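PDB 1VE3: hypothetical protein PH0226 from Pyrococcus horikoshii, which binds S-adenosylmethionine and probably acts as a methyltransferase, transferring the cofactor's methyl group to a substrate that remains unidentified. Local coordinates for residues A[12-16]-A[49-54]; A[34-38]-A[105-109]; A[73-77]-A[88-92]; A[113-118]-A[191-195]. One frame throughout, in Å; residues are numbered along the deposited sequence.

Contact 1 (A[12-16]-A[49-54]); sequences TYTDI and VGGFSF. With SAM (S-adenosylmethionine), chain C.
Ile16 and Val49 carry most of this buried contact, which sets the loop 12-16 against the glycine-rich turn 49-50 and the start of helix 51-58, after the first strand of a Rossmann-like methyltransferase fold. Segment 12-16 has no regular helix or strand: Asp15 is extended (phi/psi -115/89), and Ile16 (-51/-24) brings its side chain round toward 49-54. Gly50, at positive phi (84/11), is the helix N-cap, and Phe54 N donates to Gly50 O at 3.1 Å. CA atoms pair Thr14 with Val49 and Ile16 with Gly51, each at 5.7 Å. Ile16 (chi1 m, chi2 t) places CG1 3.4 Å from Val49 CG2, and CD1 3.3 Å from Val49 O and 3.6 Å from Phe54 CE2, at the ring edge. Val49 (m) points back, CG1 3.5 Å from Thr14 O and CG2 3.6 Å from Tyr13 O. One water joins Tyr13 O (2.8 Å), Val49 N (2.8 Å) and SAM O (2.6 Å). A Tyr13 ring face meets the cofactor methyl, Tyr13 CD1 to SAM CE 3.3 Å, and Phe52 CE2 lies 3.7 Å from SAM OXT. With no direct hydrogen bond across, apolar packing and shared solvation of the cofactor carboxylate join loop and helix start.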
loop_
_atom_site.group_PDB
_atom_site.type_symbol
_atom_site.label_atom_id
_atom_site.label_comp_id
_atom_site.label_asym_id
_atom_site.label_seq_id
_atom_site.Cartn_x
_atom_site.Cartn_y
_atom_site.Cartn_z
ATOM N N THR A 12 6.043 1.647 6.244
ATOM C CA THR A 12 6.377 0.586 5.293
ATOM C C THR A 12 6.554 -0.820 5.868
ATOM O O THR A 12 6.135 -1.798 5.260
ATOM C CB THR A 12 7.661 0.933 4.516
ATOM O OG1 THR A 12 7.606 2.301 4.098
ATOM C CG2 THR A 12 7.789 0.049 3.287
ATOM N N TYR A 13 7.158 -0.930 7.041
ATOM C CA TYR A 13 7.381 -2.248 7.610
ATOM C C TYR A 13 6.701 -2.460 8.957
ATOM O O TYR A 13 6.855 -3.519 9.576
ATOM C CB TYR A 13 8.887 -2.482 7.739
ATOM C CG TYR A 13 9.651 -2.197 6.457
ATOM C CD1 TYR A 13 9.601 -3.086 5.376
ATOM C CD2 TYR A 13 10.434 -1.052 6.335
ATOM C CE1 TYR A 13 10.325 -2.838 4.203
ATOM C CE2 TYR A 13 11.156 -0.791 5.171
ATOM C CZ TYR A 13 11.098 -1.686 4.114
ATOM O OH TYR A 13 11.815 -1.426 2.974
ATOM N N THR A 14 5.930 -1.473 9.406
ATOM C CA THR A 14 5.274 -1.589 10.701
ATOM C C THR A 14 3.769 -1.380 10.724
ATOM O O THR A 14 3.115 -1.797 11.670
ATOM C CB THR A 14 5.919 -0.634 11.722
ATOM O OG1 THR A 14 5.914 0.702 11.201
ATOM C CG2 THR A 14 7.355 -1.057 11.996
ATOM N N ASP A 15 3.217 -0.760 9.684
ATOM C CA ASP A 15 1.777 -0.512 9.626
ATOM C C ASP A 15 1.130 -1.295 8.490
ATOM O O ASP A 15 0.998 -0.799 7.369
ATOM C CB ASP A 15 1.509 0.986 9.450
ATOM C CG ASP A 15 0.028 1.322 9.483
ATOM O OD1 ASP A 15 -0.805 0.393 9.528
ATOM O OD2 ASP A 15 -0.296 2.523 9.458
ATOM N N ILE A 16 0.712 -2.518 8.803
ATOM C CA ILE A 16 0.100 -3.425 7.835
ATOM C C ILE A 16 -1.052 -2.833 7.037
ATOM O O ILE A 16 -1.337 -3.300 5.939
ATOM C CB ILE A 16 -0.388 -4.732 8.526
ATOM C CG1 ILE A 16 0.811 -5.488 9.110
ATOM C CG2 ILE A 16 -1.101 -5.628 7.522
ATOM C CD1 ILE A 16 0.437 -6.766 9.850
ATOM N N VAL A 49 5.979 -7.121 11.398
ATOM C CA VAL A 49 4.666 -7.113 12.031
ATOM C C VAL A 49 3.726 -8.221 11.539
ATOM O O VAL A 49 2.543 -8.244 11.882
ATOM C CB VAL A 49 3.988 -5.705 11.911
ATOM C CG1 VAL A 49 4.800 -4.684 12.708
ATOM C CG2 VAL A 49 3.895 -5.273 10.469
ATOM N N GLY A 50 4.267 -9.139 10.737
ATOM C CA GLY A 50 3.490 -10.271 10.254
ATOM C C GLY A 50 2.608 -10.114 9.025
ATOM O O GLY A 50 1.810 -11.005 8.718
ATOM N N GLY A 51 2.748 -9.005 8.310
ATOM C CA GLY A 51 1.933 -8.800 7.130
ATOM C C GLY A 51 1.933 -9.938 6.115
ATOM O O GLY A 51 0.873 -10.363 5.647
ATOM N N PHE A 52 3.111 -10.443 5.757
ATOM C CA PHE A 52 3.165 -11.515 4.769
ATOM C C PHE A 52 2.715 -12.851 5.342
ATOM O O PHE A 52 2.388 -13.770 4.601
ATOM C CB PHE A 52 4.574 -11.606 4.169
ATOM C CG PHE A 52 4.870 -10.513 3.190
ATOM C CD1 PHE A 52 4.452 -10.616 1.870
ATOM C CD2 PHE A 52 5.497 -9.344 3.602
ATOM C CE1 PHE A 52 4.650 -9.569 0.972
ATOM C CE2 PHE A 52 5.701 -8.287 2.708
ATOM C CZ PHE A 52 5.276 -8.403 1.394
ATOM N N SER A 53 2.691 -12.952 6.664
ATOM C CA SER A 53 2.241 -14.178 7.302
ATOM C C SER A 53 0.730 -14.289 7.085
ATOM O O SER A 53 0.243 -15.283 6.553
ATOM C CB SER A 53 2.567 -14.149 8.795
ATOM O OG SER A 53 3.967 -14.212 9.006
ATOM N N PHE A 54 -0.004 -13.253 7.484
ATOM C CA PHE A 54 -1.451 -13.237 7.323
ATOM C C PHE A 54 -1.819 -13.495 5.868
ATOM O O PHE A 54 -2.775 -14.211 5.577
ATOM C CB PHE A 54 -2.019 -11.893 7.789
ATOM C CG PHE A 54 -1.652 -11.547 9.201
ATOM C CD1 PHE A 54 -1.828 -12.479 10.222
ATOM C CD2 PHE A 54 -1.088 -10.313 9.511
ATOM C CE1 PHE A 54 -1.444 -12.194 11.524
ATOM C CE2 PHE A 54 -0.698 -10.015 10.817
ATOM C CZ PHE A 54 -0.877 -10.961 11.826
HETATM N N SAM C . 9.815 -9.467 6.504
HETATM C CA SAM C . 9.386 -8.143 7.040
HETATM C C SAM C . 8.415 -7.487 6.061
HETATM O O SAM C . 7.452 -6.861 6.520
HETATM O OXT SAM C . 8.694 -7.642 4.831
HETATM C CB SAM C . 10.602 -7.285 7.180
HETATM C CG SAM C . 10.467 -6.238 8.170
HETATM S SD SAM C . 11.948 -5.165 8.355
HETATM C CE SAM C . 12.177 -4.424 6.865
HETATM C "C5'" SAM C . 13.276 -6.288 8.815
HETATM C "C4'" SAM C . 13.089 -7.141 10.173
HETATM O "O4'" SAM C . 14.265 -8.001 10.370
HETATM C "C3'" SAM C . 13.087 -6.292 11.435
HETATM O "O3'" SAM C . 11.644 -6.515 11.829
HETATM C "C2'" SAM C . 13.906 -6.935 12.501
HETATM O "O2'" SAM C . 13.519 -7.028 13.837
HETATM C "C1'" SAM C . 14.287 -8.268 11.756
HETATM N N9 SAM C . 15.594 -8.794 12.169
HETATM C C8 SAM C . 16.861 -8.216 12.236
HETATM N N7 SAM C . 17.793 -9.032 12.663
HETATM C C5 SAM C . 17.136 -10.201 12.895
HETATM C C6 SAM C . 17.543 -11.521 13.376
HETATM N N6 SAM C . 18.814 -11.807 13.707
HETATM N N1 SAM C . 16.576 -12.541 13.503
HETATM C C2 SAM C . 15.268 -12.288 13.176
HETATM N N3 SAM C . 14.785 -11.099 12.721
HETATM C C4 SAM C . 15.765 -10.082 12.596
HETATM O O HOH W 1 6.609 -6.204 8.871
#

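Contact 2 (A[34-38]-A[105-109]); sequences KYMKK and DYVIF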
loop_
_atom_site.group_PDB
_atom_site.type_symbol
_atom_site.label_atom_id
_atom_site.label_comp_id
_atom_site.label_asym_id
_atom_site.label_seq_id
_atom_site.Cartn_x
_atom_site.Cartn_y
_atom_site.Cartn_z
ATOM N N LYS A 34 3.194 -17.802 -7.598
ATOM C CA LYS A 34 3.723 -18.427 -8.797
ATOM C C LYS A 34 4.693 -19.543 -8.429
ATOM O O LYS A 34 4.964 -20.430 -9.239
ATOM C CB LYS A 34 4.435 -17.381 -9.658
ATOM C CG LYS A 34 5.059 -17.920 -10.936
ATOM C CD LYS A 34 5.604 -16.777 -11.780
ATOM C CE LYS A 34 6.263 -17.281 -13.049
ATOM N NZ LYS A 34 6.705 -16.158 -13.929
ATOM N N TYR A 35 5.203 -19.507 -7.202
ATOM C CA TYR A 35 6.157 -20.513 -6.755
ATOM C C TYR A 35 5.740 -21.222 -5.473
ATOM O O TYR A 35 6.505 -21.998 -4.906
ATOM C CB TYR A 35 7.531 -19.866 -6.576
ATOM C CG TYR A 35 8.084 -19.273 -7.852
ATOM C CD1 TYR A 35 8.392 -20.084 -8.940
ATOM C CD2 TYR A 35 8.295 -17.903 -7.974
ATOM C CE1 TYR A 35 8.898 -19.546 -10.119
ATOM C CE2 TYR A 35 8.802 -17.354 -9.148
ATOM C CZ TYR A 35 9.100 -18.183 -10.216
ATOM O OH TYR A 35 9.609 -17.645 -11.377
HETATM N N MSE A 36 4.523 -20.956 -5.019
HETATM C CA MSE A 36 4.019 -21.582 -3.804
HETATM C C MSE A 36 2.663 -22.217 -4.072
HETATM O O MSE A 36 1.717 -22.054 -3.298
HETATM C CB MSE A 36 3.903 -20.549 -2.681
HETATM C CG MSE A 36 5.241 -19.981 -2.223
HETATM SE SE MSE A 36 5.086 -18.629 -0.836
HETATM C CE MSE A 36 4.780 -19.766 0.685
ATOM N N LYS A 37 2.574 -22.940 -5.182
ATOM C CA LYS A 37 1.334 -23.600 -5.562
ATOM C C LYS A 37 0.938 -24.652 -4.533
ATOM O O LYS A 37 -0.220 -24.714 -4.120
ATOM C CB LYS A 37 1.482 -24.226 -6.950
ATOM C CG LYS A 37 1.650 -23.196 -8.063
ATOM C CD LYS A 37 1.785 -23.863 -9.425
ATOM C CE LYS A 37 1.763 -22.844 -10.558
ATOM N NZ LYS A 37 2.866 -21.843 -10.464
ATOM N N LYS A 38 1.894 -25.471 -4.105
ATOM C CA LYS A 38 1.603 -26.497 -3.108
ATOM C C LYS A 38 1.639 -25.911 -1.701
ATOM O O LYS A 38 2.657 -25.365 -1.272
ATOM C CB LYS A 38 2.610 -27.646 -3.202
ATOM C CG LYS A 38 2.325 -28.782 -2.228
ATOM C CD LYS A 38 3.236 -29.976 -2.462
ATOM C CE LYS A 38 2.757 -31.192 -1.673
ATOM N NZ LYS A 38 3.577 -32.416 -1.915
ATOM N N ASP A 105 8.414 -26.433 4.687
ATOM C CA ASP A 105 8.248 -26.661 3.255
ATOM C C ASP A 105 8.658 -25.371 2.550
ATOM O O ASP A 105 9.071 -25.386 1.391
ATOM C CB ASP A 105 6.788 -26.961 2.916
ATOM C CG ASP A 105 6.321 -28.290 3.465
ATOM O OD1 ASP A 105 6.855 -29.341 3.027
ATOM O OD2 ASP A 105 5.415 -28.274 4.335
ATOM N N TYR A 106 8.521 -24.258 3.270
ATOM C CA TYR A 106 8.868 -22.935 2.758
ATOM C C TYR A 106 9.418 -22.053 3.865
ATOM O O TYR A 106 9.062 -22.190 5.033
ATOM C CB TYR A 106 7.652 -22.199 2.183
ATOM C CG TYR A 106 6.965 -22.841 1.011
ATOM C CD1 TYR A 106 5.876 -23.685 1.199
ATOM C CD2 TYR A 106 7.377 -22.573 -0.294
ATOM C CE1 TYR A 106 5.209 -24.246 0.119
ATOM C CE2 TYR A 106 6.718 -23.127 -1.383
ATOM C CZ TYR A 106 5.631 -23.965 -1.168
ATOM O OH TYR A 106 4.963 -24.521 -2.238
ATOM N N VAL A 107 10.284 -21.136 3.465
ATOM C CA VAL A 107 10.884 -20.168 4.358
ATOM C C VAL A 107 10.970 -18.907 3.520
ATOM O O VAL A 107 11.650 -18.894 2.498
ATOM C CB VAL A 107 12.307 -20.584 4.782
ATOM C CG1 VAL A 107 12.991 -19.436 5.496
ATOM C CG2 VAL A 107 12.241 -21.804 5.687
ATOM N N ILE A 108 10.253 -17.863 3.924
ATOM C CA ILE A 108 10.291 -16.605 3.187
ATOM C C ILE A 108 11.114 -15.615 3.989
ATOM O O ILE A 108 11.067 -15.600 5.223
ATOM C CB ILE A 108 8.872 -16.046 2.920
ATOM C CG1 ILE A 108 8.175 -15.694 4.239
ATOM C CG2 ILE A 108 8.064 -17.080 2.156
ATOM C CD1 ILE A 108 6.789 -15.079 4.059
ATOM N N PHE A 109 11.872 -14.795 3.269
ATOM C CA PHE A 109 12.791 -13.825 3.858
ATOM C C PHE A 109 12.679 -12.567 2.989
ATOM O O PHE A 109 13.261 -12.483 1.895
ATOM C CB PHE A 109 14.197 -14.448 3.811
ATOM C CG PHE A 109 15.255 -13.674 4.535
ATOM C CD1 PHE A 109 15.062 -13.247 5.842
ATOM C CD2 PHE A 109 16.483 -13.439 3.927
ATOM C CE1 PHE A 109 16.075 -12.596 6.536
ATOM C CE2 PHE A 109 17.509 -12.788 4.612
ATOM C CZ PHE A 109 17.305 -12.369 5.919
#
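In this Rossmann-like methyltransferase fold, the loop 34-38, between helix 19-34 and strand 41-45, packs on the start of the central strand 104-110 through a Met-aromatic contact. Tyr106 dominates the interface. With chi1 m and chi2 near 90° its ring stands out toward the loop, and selenomethionine Met36 lies against it. The m, t, p rotamer of Met36 runs the chain out through CG, 3.6 Å from Tyr106 CE2, and then folds the terminal methyl over the ring: CE sits 4.0 Å from the Tyr106 centroid, 20° off the normal, a CH-pi contact, while SE lies obliquely at 5.0 Å from the centroid. Met36 CE is also 4.5 Å from Ile108 CG2, two residues along the strand and pointing to the same side; Leu56 of helix 51-58 also packs on Met36 and Ile108. Tyr35 has a different role. Its m rotamer leads the ring away from the strand so that its OH hydrogen-bonds Glu213, although Tyr35 O remains 3.7 Å from Tyr106 CE2. Lys38, all-trans, extends its amine away from the strand and meets Tyr106 chiefly through its backbone. There, at the solvent-exposed side of the apolar cluster, Tyr106 OH donates a 2.6 Å hydrogen bond to Lys38 O.

Contact 3 (A[73-77]-A[88-92]); sequences IRKAR and EFIVG
The beta-alpha-beta unit formed by strand 62-67, helix 70-82 and strand 88-91 is closed here, where the helix packs on the strand that follows it. Helical segment 73-77 and extended strand 88-91 run nearly antiparallel, at 168°, with their axes 8.6 Å apart at closest approach; Ile73 and Phe89 have the nearest CA atoms, 6.4 Å apart. The main bump is Phe89 (chi1 m, chi2 -69°): the small Ala76 leaves a hollow on the helix face into which the flat ring fits. Ala76 CB sits 3.6 Å from the Phe89 centroid, only 6° off the normal, so the methyl makes a CH-pi contact with the ring face. One helical turn earlier, Ile73 (m, m) fills the space between Phe89, the strand backbone and Val91: Ile73 CG2 lies 4.2 Å from Phe89 CB, Ile73 CD1 3.6 Å from Ile90 O, and Ile73 CG1 3.5 Å from Val91 CG2. Ile90 CB points away from the helix, and beyond the strand Gly92 touches the cofactor. Over the exposed margin, Arg77 (m, t, t) reaches across from the helix to the strand. Arg77 NE is 2.7 Å from a water that Phe89 N meets weakly at 3.4 Å, and Arg77 NH2 donates to Phe89 O at 2.8 Å.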
loop_
_atom_site.group_PDB
_atom_site.type_symbol
_atom_site.label_atom_id
_atom_site.label_comp_id
_atom_site.label_asym_id
_atom_site.label_seq_id
_atom_site.Cartn_x
_atom_site.Cartn_y
_atom_site.Cartn_z
ATOM N N ILE A 73 7.161 -8.334 17.234
ATOM C CA ILE A 73 6.359 -9.482 17.624
ATOM C C ILE A 73 5.109 -9.069 18.400
ATOM O O ILE A 73 4.032 -9.629 18.190
ATOM C CB ILE A 73 7.201 -10.468 18.466
ATOM C CG1 ILE A 73 8.353 -11.013 17.611
ATOM C CG2 ILE A 73 6.334 -11.621 18.963
ATOM C CD1 ILE A 73 7.895 -11.752 16.361
ATOM N N ARG A 74 5.246 -8.085 19.284
ATOM C CA ARG A 74 4.102 -7.613 20.058
ATOM C C ARG A 74 3.011 -7.076 19.128
ATOM O O ARG A 74 1.840 -7.417 19.279
ATOM C CB ARG A 74 4.528 -6.522 21.048
ATOM C CG ARG A 74 3.423 -6.127 22.034
ATOM C CD ARG A 74 3.903 -5.114 23.067
ATOM N NE ARG A 74 4.451 -3.910 22.447
ATOM C CZ ARG A 74 5.750 -3.631 22.366
ATOM N NH1 ARG A 74 6.650 -4.465 22.873
ATOM N NH2 ARG A 74 6.149 -2.521 21.760
ATOM N N LYS A 75 3.394 -6.239 18.167
ATOM C CA LYS A 75 2.418 -5.694 17.226
ATOM C C LYS A 75 1.824 -6.806 16.366
ATOM O O LYS A 75 0.636 -6.790 16.044
ATOM C CB LYS A 75 3.058 -4.650 16.303
ATOM C CG LYS A 75 3.124 -3.229 16.831
ATOM C CD LYS A 75 3.587 -2.284 15.714
ATOM C CE LYS A 75 3.879 -0.884 16.234
ATOM N NZ LYS A 75 4.398 0.016 15.163
ATOM N N ALA A 76 2.658 -7.769 15.992
ATOM C CA ALA A 76 2.218 -8.877 15.157
ATOM C C ALA A 76 1.040 -9.583 15.814
ATOM O O ALA A 76 0.024 -9.840 15.173
ATOM C CB ALA A 76 3.367 -9.861 14.935
ATOM N N ARG A 77 1.187 -9.884 17.099
ATOM C CA ARG A 77 0.143 -10.563 17.852
ATOM C C ARG A 77 -1.165 -9.782 17.885
ATOM O O ARG A 77 -2.239 -10.362 17.721
ATOM C CB ARG A 77 0.648 -10.862 19.262
ATOM C CG ARG A 77 1.642 -12.013 19.261
ATOM C CD ARG A 77 2.468 -12.111 20.524
ATOM N NE ARG A 77 3.360 -13.263 20.441
ATOM C CZ ARG A 77 4.423 -13.455 21.216
ATOM N NH1 ARG A 77 4.743 -12.565 22.144
ATOM N NH2 ARG A 77 5.169 -14.541 21.053
ATOM N N GLU A 88 1.348 -18.309 14.455
ATOM C CA GLU A 88 2.104 -18.228 15.696
ATOM C C GLU A 88 3.375 -17.413 15.522
ATOM O O GLU A 88 4.227 -17.738 14.694
ATOM C CB GLU A 88 2.486 -19.618 16.205
ATOM C CG GLU A 88 3.484 -19.553 17.358
ATOM C CD GLU A 88 3.781 -20.903 17.977
ATOM O OE1 GLU A 88 4.191 -21.827 17.240
ATOM O OE2 GLU A 88 3.610 -21.030 19.208
ATOM N N PHE A 89 3.498 -16.360 16.320
ATOM C CA PHE A 89 4.664 -15.498 16.271
ATOM C C PHE A 89 5.592 -15.813 17.427
ATOM O O PHE A 89 5.158 -15.940 18.574
ATOM C CB PHE A 89 4.235 -14.034 16.315
ATOM C CG PHE A 89 3.480 -13.603 15.101
ATOM C CD1 PHE A 89 4.122 -13.501 13.873
ATOM C CD2 PHE A 89 2.119 -13.330 15.173
ATOM C CE1 PHE A 89 3.417 -13.134 12.730
ATOM C CE2 PHE A 89 1.404 -12.961 14.035
ATOM C CZ PHE A 89 2.051 -12.864 12.814
ATOM N N ILE A 90 6.875 -15.945 17.112
ATOM C CA ILE A 90 7.876 -16.256 18.119
ATOM C C ILE A 90 9.046 -15.296 18.013
ATOM O O ILE A 90 9.477 -14.954 16.914
ATOM C CB ILE A 90 8.420 -17.688 17.942
ATOM C CG1 ILE A 90 7.267 -18.690 17.944
ATOM C CG2 ILE A 90 9.391 -18.015 19.062
ATOM C CD1 ILE A 90 7.705 -20.119 17.672
ATOM N N VAL A 91 9.555 -14.864 19.160
ATOM C CA VAL A 91 10.694 -13.962 19.197
ATOM C C VAL A 91 11.950 -14.820 19.098
ATOM O O VAL A 91 12.321 -15.500 20.059
ATOM C CB VAL A 91 10.727 -13.160 20.510
ATOM C CG1 VAL A 91 11.960 -12.283 20.552
ATOM C CG2 VAL A 91 9.476 -12.301 20.626
ATOM N N GLY A 92 12.594 -14.797 17.933
ATOM C CA GLY A 92 13.794 -15.591 17.740
ATOM C C GLY A 92 14.845 -14.942 16.858
ATOM O O GLY A 92 14.612 -13.893 16.253
HETATM O O HOH W 2 1.959 -15.083 19.062
#

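Contact 4 (A[113-118]-A[191-195]); sequences IVHFEP and FNVWG. With SAM (S-adenosylmethionine), chain C.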
loop_
_atom_site.group_PDB
_atom_site.type_symbol
_atom_site.label_atom_id
_atom_site.label_comp_id
_atom_site.label_asym_id
_atom_site.label_seq_id
_atom_site.Cartn_x
_atom_site.Cartn_y
_atom_site.Cartn_z
ATOM N N ILE A 113 17.843 -8.099 4.561
ATOM C CA ILE A 113 19.290 -8.225 4.533
ATOM C C ILE A 113 20.098 -7.032 5.035
ATOM O O ILE A 113 21.244 -7.217 5.449
ATOM C CB ILE A 113 19.811 -8.608 3.125
ATOM C CG1 ILE A 113 19.398 -7.556 2.100
ATOM C CG2 ILE A 113 19.301 -9.991 2.740
ATOM C CD1 ILE A 113 20.020 -7.791 0.725
ATOM N N VAL A 114 19.530 -5.822 5.017
ATOM C CA VAL A 114 20.285 -4.662 5.502
ATOM C C VAL A 114 20.693 -4.861 6.949
ATOM O O VAL A 114 21.589 -4.189 7.441
ATOM C CB VAL A 114 19.489 -3.314 5.396
ATOM C CG1 VAL A 114 19.212 -2.984 3.938
ATOM C CG2 VAL A 114 18.183 -3.382 6.192
ATOM N N HIS A 115 20.039 -5.803 7.622
ATOM C CA HIS A 115 20.316 -6.096 9.026
ATOM C C HIS A 115 21.458 -7.083 9.245
ATOM O O HIS A 115 21.890 -7.287 10.375
ATOM C CB HIS A 115 19.066 -6.668 9.701
ATOM C CG HIS A 115 18.044 -5.640 10.070
ATOM N ND1 HIS A 115 18.125 -4.895 11.227
ATOM C CD2 HIS A 115 16.925 -5.226 9.432
ATOM C CE1 HIS A 115 17.099 -4.065 11.286
ATOM N NE2 HIS A 115 16.355 -4.246 10.209
ATOM N N PHE A 116 21.959 -7.687 8.177
ATOM C CA PHE A 116 23.005 -8.680 8.342
ATOM C C PHE A 116 24.322 -8.398 7.620
ATOM O O PHE A 116 24.341 -8.091 6.427
ATOM C CB PHE A 116 22.475 -10.045 7.883
ATOM C CG PHE A 116 21.205 -10.478 8.576
ATOM C CD1 PHE A 116 21.244 -11.354 9.661
ATOM C CD2 PHE A 116 19.970 -10.001 8.149
ATOM C CE1 PHE A 116 20.064 -11.747 10.309
ATOM C CE2 PHE A 116 18.789 -10.388 8.789
ATOM C CZ PHE A 116 18.837 -11.264 9.871
ATOM N N GLU A 117 25.426 -8.498 8.352
ATOM C CA GLU A 117 26.727 -8.328 7.723
ATOM C C GLU A 117 27.018 -9.715 7.117
ATOM O O GLU A 117 26.305 -10.681 7.406
ATOM C CB GLU A 117 27.786 -7.921 8.752
ATOM C CG GLU A 117 28.152 -8.970 9.778
ATOM C CD GLU A 117 29.234 -8.481 10.732
ATOM O OE1 GLU A 117 30.165 -7.784 10.271
ATOM O OE2 GLU A 117 29.168 -8.799 11.933
ATOM N N PRO A 118 28.052 -9.831 6.269
ATOM C CA PRO A 118 28.378 -11.121 5.645
ATOM C C PRO A 118 28.375 -12.375 6.521
ATOM O O PRO A 118 27.697 -13.359 6.201
ATOM C CB PRO A 118 29.735 -10.854 4.995
ATOM C CG PRO A 118 29.579 -9.415 4.549
ATOM C CD PRO A 118 28.954 -8.770 5.784
ATOM N N PHE A 191 23.075 0.931 7.232
ATOM C CA PHE A 191 22.582 -0.296 6.612
ATOM C C PHE A 191 23.740 -1.123 6.081
ATOM O O PHE A 191 24.740 -0.564 5.636
ATOM C CB PHE A 191 21.694 0.021 5.401
ATOM C CG PHE A 191 20.436 0.768 5.721
ATOM C CD1 PHE A 191 19.353 0.120 6.300
ATOM C CD2 PHE A 191 20.320 2.117 5.404
ATOM C CE1 PHE A 191 18.165 0.809 6.558
ATOM C CE2 PHE A 191 19.139 2.816 5.658
ATOM C CZ PHE A 191 18.060 2.161 6.236
ATOM N N ASN A 192 23.603 -2.448 6.117
ATOM C CA ASN A 192 24.623 -3.318 5.534
ATOM C C ASN A 192 24.281 -3.239 4.050
ATOM O O ASN A 192 23.114 -3.379 3.681
ATOM C CB ASN A 192 24.474 -4.762 6.018
ATOM C CG ASN A 192 25.087 -4.987 7.380
ATOM O OD1 ASN A 192 26.304 -4.926 7.537
ATOM N ND2 ASN A 192 24.250 -5.254 8.375
ATOM N N VAL A 193 25.279 -3.002 3.204
ATOM C CA VAL A 193 25.026 -2.888 1.773
ATOM C C VAL A 193 25.296 -4.194 1.028
ATOM O O VAL A 193 26.395 -4.745 1.099
ATOM C CB VAL A 193 25.898 -1.782 1.134
ATOM C CG1 VAL A 193 25.429 -1.519 -0.293
ATOM C CG2 VAL A 193 25.838 -0.507 1.974
ATOM N N TRP A 194 24.287 -4.681 0.315
ATOM C CA TRP A 194 24.419 -5.915 -0.454
ATOM C C TRP A 194 24.163 -5.721 -1.947
ATOM O O TRP A 194 23.329 -4.908 -2.350
ATOM C CB TRP A 194 23.449 -6.981 0.059
ATOM C CG TRP A 194 23.820 -7.548 1.383
ATOM C CD1 TRP A 194 23.362 -7.152 2.610
ATOM C CD2 TRP A 194 24.736 -8.623 1.620
ATOM N NE1 TRP A 194 23.935 -7.923 3.599
ATOM C CE2 TRP A 194 24.783 -8.833 3.016
ATOM C CE3 TRP A 194 25.523 -9.431 0.783
ATOM C CZ2 TRP A 194 25.588 -9.822 3.602
ATOM C CZ3 TRP A 194 26.328 -10.416 1.362
ATOM C CH2 TRP A 194 26.350 -10.601 2.762
ATOM N N GLY A 195 24.900 -6.472 -2.756
ATOM C CA GLY A 195 24.725 -6.425 -4.192
ATOM C C GLY A 195 24.259 -7.819 -4.574
ATOM O O GLY A 195 24.571 -8.785 -3.870
HETATM N N SAM C . 9.815 -9.467 6.504
HETATM C CA SAM C . 9.386 -8.143 7.040
HETATM C C SAM C . 8.415 -7.487 6.061
HETATM O O SAM C . 7.452 -6.861 6.520
HETATM O OXT SAM C . 8.694 -7.642 4.831
HETATM C CB SAM C . 10.602 -7.285 7.180
HETATM C CG SAM C . 10.467 -6.238 8.170
HETATM S SD SAM C . 11.948 -5.165 8.355
HETATM C CE SAM C . 12.177 -4.424 6.865
HETATM C "C5'" SAM C . 13.276 -6.288 8.815
HETATM C "C4'" SAM C . 13.089 -7.141 10.173
HETATM O "O4'" SAM C . 14.265 -8.001 10.370
HETATM C "C3'" SAM C . 13.087 -6.292 11.435
HETATM O "O3'" SAM C . 11.644 -6.515 11.829
HETATM C "C2'" SAM C . 13.906 -6.935 12.501
HETATM O "O2'" SAM C . 13.519 -7.028 13.837
HETATM C "C1'" SAM C . 14.287 -8.268 11.756
HETATM N N9 SAM C . 15.594 -8.794 12.169
HETATM C C8 SAM C . 16.861 -8.216 12.236
HETATM N N7 SAM C . 17.793 -9.032 12.663
HETATM C C5 SAM C . 17.136 -10.201 12.895
HETATM C C6 SAM C . 17.543 -11.521 13.376
HETATM N N6 SAM C . 18.814 -11.807 13.707
HETATM N N1 SAM C . 16.576 -12.541 13.503
HETATM C C2 SAM C . 15.268 -12.288 13.176
HETATM N N3 SAM C . 14.785 -11.099 12.721
HETATM C C4 SAM C . 15.765 -10.082 12.596
HETATM O O HOH W 3 24.794 -6.154 11.118
#
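Val114 O is the polar centre of this contact, accepting hydrogen bonds from Asn192 N and ND2, each at 3.0 Å. Both donors converge on one carbonyl of the 3-10 turn 113-115, where the backbones come closest (Val114 to Asn192, CA to CA 4.5 Å). Asn192 ND2 also donates to a water at 2.9 Å, and that water donates to His115 O at 3.2 Å. A second direct link is made by the indole: Trp194 NE1 gives its hydrogen to Phe116 O at 2.9 Å. Ile113 O is taken by Phe116 N at 2.9 Å within the segment. Apolar packing flanks these bonds, with Ile113 CD1 3.6 Å from Trp194 CB and Val114 CB 3.6 Å from Phe191 CD1. The turn and the residue after it line the cofactor pocket: a His115 ring face meets the adenine, His115 CG to SAM C8 3.6 Å, while His115 NE2 is hydrogen-bonded to Tyr7 OH, and Phe116 CE1 lies 3.6 Å from SAM N6. The contact ties this adenine-lining segment, between strand 104-110 and helix 118-131, to the end of strand 188-192, an edge of the small antiparallel sheet, with Leu121 of the helix packing on Phe116 and Trp194.

Contacts 1 and 4 flank the cofactor, lie on opposite sides of the chain's centre and do not touch: contact 1 is buried and meets the methionine end, whereas contact 4 is only partly buried and meets the adenine. Contacts 2 and 3 both reach the seven-stranded sheet, contact 3 at its edge strand and contact 2 further in, and each mixes a buried apolar part with exposed basic residues. Packing links the set through aromatic residues, Phe54 on Phe89 between contacts 1 and 3, Phe52 on Ile108 between 1 and 2, and Phe109 on Phe116 between 2 and 4. Direct hydrogen bonds are absent from contact 1, single in contacts 2 and 3, and threefold in contact 4.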